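Local coordinates for protein tryptophan synthase alpha chain (Campylobacter jejuni, PDB 3THA) that probably cleaves indoleglycerol phosphate by an aldol-type reaction to indole and glyceraldehyde 3-phosphate, as the alpha subunit of tryptophan synthase, at residues Glu13-Ala18 against Pro41-Glu46. Residues are numbered along the deposited sequence; the frame is centred on the assembly and turned at random.
Sequences ENANVA and PIDILE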
loop_
_atom_site.group_PDB
_atom_site.type_symbol
_atom_site.label_atom_id
_atom_site.label_comp_id
_atom_site.label_asym_id
_atom_site.label_seq_id
_atom_site.Cartn_x
_atom_site.Cartn_y
_atom_site.Cartn_z
ATOM N N GLU B 13 -16.264 -14.470 -22.338
ATOM C CA GLU B 13 -15.177 -14.019 -23.219
ATOM C C GLU B 13 -14.096 -13.433 -22.330
ATOM O O GLU B 13 -12.995 -13.967 -22.227
ATOM C CB GLU B 13 -15.667 -12.968 -24.238
ATOM C CG GLU B 13 -15.860 -13.469 -25.681
ATOM C CD GLU B 13 -14.552 -13.984 -26.337
ATOM O OE1 GLU B 13 -13.467 -13.352 -26.182
ATOM O OE2 GLU B 13 -14.624 -15.029 -27.030
ATOM N N ASN B 14 -14.441 -12.354 -21.646
ATOM C CA ASN B 14 -13.488 -11.623 -20.834
ATOM C C ASN B 14 -14.009 -11.512 -19.413
ATOM O O ASN B 14 -15.212 -11.477 -19.201
ATOM C CB ASN B 14 -13.291 -10.243 -21.419
ATOM C CG ASN B 14 -11.954 -9.723 -21.158
ATOM O OD1 ASN B 14 -11.747 -9.006 -20.183
ATOM N ND2 ASN B 14 -10.994 -10.085 -22.009
ATOM N N ALA B 15 -13.114 -11.469 -18.434
ATOM C CA ALA B 15 -13.570 -11.438 -17.053
ATOM C C ALA B 15 -13.689 -10.033 -16.538
ATOM O O ALA B 15 -12.773 -9.222 -16.706
ATOM C CB ALA B 15 -12.665 -12.257 -16.147
ATOM N N ASN B 16 -14.819 -9.739 -15.907
ATOM C CA ASN B 16 -14.900 -8.520 -15.144
ATOM C C ASN B 16 -14.516 -8.785 -13.701
ATOM O O ASN B 16 -15.136 -9.611 -13.034
ATOM C CB ASN B 16 -16.279 -7.908 -15.255
ATOM C CG ASN B 16 -16.692 -7.705 -16.677
ATOM O OD1 ASN B 16 -15.886 -7.324 -17.512
ATOM N ND2 ASN B 16 -17.960 -7.959 -16.970
ATOM N N VAL B 17 -13.464 -8.113 -13.242
ATOM C CA VAL B 17 -12.928 -8.358 -11.910
ATOM C C VAL B 17 -12.985 -7.049 -11.177
ATOM O O VAL B 17 -12.675 -6.018 -11.741
ATOM C CB VAL B 17 -11.441 -8.832 -11.938
ATOM C CG1 VAL B 17 -10.965 -9.184 -10.514
ATOM C CG2 VAL B 17 -11.295 -10.024 -12.857
ATOM N N ALA B 18 -13.371 -7.086 -9.916
ATOM C CA ALA B 18 -13.475 -5.880 -9.167
ATOM C C ALA B 18 -12.958 -6.076 -7.769
ATOM O O ALA B 18 -12.979 -7.182 -7.204
ATOM C CB ALA B 18 -14.957 -5.391 -9.136
ATOM N N PRO B 41 -22.626 -7.366 -13.149
ATOM C CA PRO B 41 -21.882 -7.981 -14.250
ATOM C C PRO B 41 -20.438 -8.407 -13.867
ATOM O O PRO B 41 -19.644 -8.813 -14.729
ATOM C CB PRO B 41 -21.893 -6.882 -15.315
ATOM C CG PRO B 41 -21.859 -5.616 -14.527
ATOM C CD PRO B 41 -22.486 -5.897 -13.161
ATOM N N ILE B 42 -20.123 -8.369 -12.579
ATOM C CA ILE B 42 -18.809 -8.792 -12.062
ATOM C C ILE B 42 -18.735 -10.315 -11.937
ATOM O O ILE B 42 -19.625 -10.943 -11.342
ATOM C CB ILE B 42 -18.566 -8.174 -10.687
ATOM C CG1 ILE B 42 -18.585 -6.643 -10.808
ATOM C CG2 ILE B 42 -17.293 -8.717 -10.046
ATOM C CD1 ILE B 42 -18.739 -5.924 -9.475
ATOM N N ASP B 43 -17.661 -10.896 -12.477
ATOM C CA ASP B 43 -17.481 -12.339 -12.531
ATOM C C ASP B 43 -16.654 -12.821 -11.339
ATOM O O ASP B 43 -16.900 -13.911 -10.806
ATOM C CB ASP B 43 -16.775 -12.736 -13.824
ATOM C CG ASP B 43 -17.561 -12.353 -15.063
ATOM O OD1 ASP B 43 -18.802 -12.545 -15.074
ATOM O OD2 ASP B 43 -16.939 -11.881 -16.041
ATOM N N ILE B 44 -15.669 -12.016 -10.936
ATOM C CA ILE B 44 -14.789 -12.360 -9.839
ATOM C C ILE B 44 -14.643 -11.134 -8.971
ATOM O O ILE B 44 -14.241 -10.099 -9.464
ATOM C CB ILE B 44 -13.400 -12.735 -10.375
ATOM C CG1 ILE B 44 -13.554 -13.822 -11.405
ATOM C CG2 ILE B 44 -12.412 -13.117 -9.230
ATOM C CD1 ILE B 44 -12.428 -13.906 -12.346
ATOM N N LEU B 45 -14.940 -11.262 -7.682
ATOM C CA LEU B 45 -14.736 -10.171 -6.765
ATOM C C LEU B 45 -13.535 -10.361 -5.882
ATOM O O LEU B 45 -13.374 -11.450 -5.260
ATOM C CB LEU B 45 -15.958 -10.005 -5.880
ATOM C CG LEU B 45 -15.935 -8.778 -4.987
ATOM C CD1 LEU B 45 -16.049 -7.529 -5.859
ATOM C CD2 LEU B 45 -17.084 -8.859 -3.936
ATOM N N GLU B 46 -12.712 -9.315 -5.775
ATOM C CA GLU B 46 -11.621 -9.319 -4.802
ATOM C C GLU B 46 -12.038 -8.599 -3.519
ATOM O O GLU B 46 -12.578 -7.507 -3.553
ATOM C CB GLU B 46 -10.360 -8.674 -5.385
ATOM C CG GLU B 46 -9.934 -9.258 -6.751
ATOM C CD GLU B 46 -8.770 -8.501 -7.403
ATOM O OE1 GLU B 46 -8.475 -7.385 -6.958
ATOM O OE2 GLU B 46 -8.180 -9.010 -8.386
#
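Asn16 meets Pro41 and Asp43 through both its side chain and its backbone, and is best followed outward from CB. That carbon lies 3.5 Å from Pro41 O. A chi1 of -54° sets CG beside the backbone N and anti to the carbonyl carbon; from there ND2 donates to Pro41 O over 2.9 Å in a nearly straight bond (174°). The acceptor lies in the amide plane of Asn16, although the donor is tilted from the carbonyl plane of Pro41. OD1 accepts from Arg218, so both ends of the amide are engaged and its rotation is fixed.

The backbone of Asn16 is gripped as well. Asp43 OD2 takes Asn16 N at 3.0 Å, on the anti side and well out of the carboxylate plane, while Asn16 O accepts from two successive amides, Asp43 N and Ile44 N. Because OD2 takes this amide where a parallel partner would be expected to offer a backbone carbonyl, and Ile42 O is bonded to Lys89 NZ, the carboxylate appears to stand in for a main-chain acceptor. Beyond it the pairing is regular: Ala18 N donates to Ile44 O, and Glu46 N to Ala18 O.

Side chains divide between the two faces. Val17 CG2 and Ala15 CB both approach Ile44 CD1 on the face lined also by Phe203, and Val17 CG1 lies 3.5 Å from Glu46 OE2, a carboxylate predicted to act as proton acceptor. On the other face Ala18 CB packs on Ile42 CD1 at 3.8 Å and on Leu45 CD1, with Phe33 of helix 27-35 against Ile42 and Leu45.

The 19° angle between the strand directions and the bridges Val17-Ile44 and Ala18-Leu45 establish parallel pairing; helix 27-35 completes a beta-alpha-beta crossover, the first such unit of the eight-stranded TIM barrel of the TrpA family.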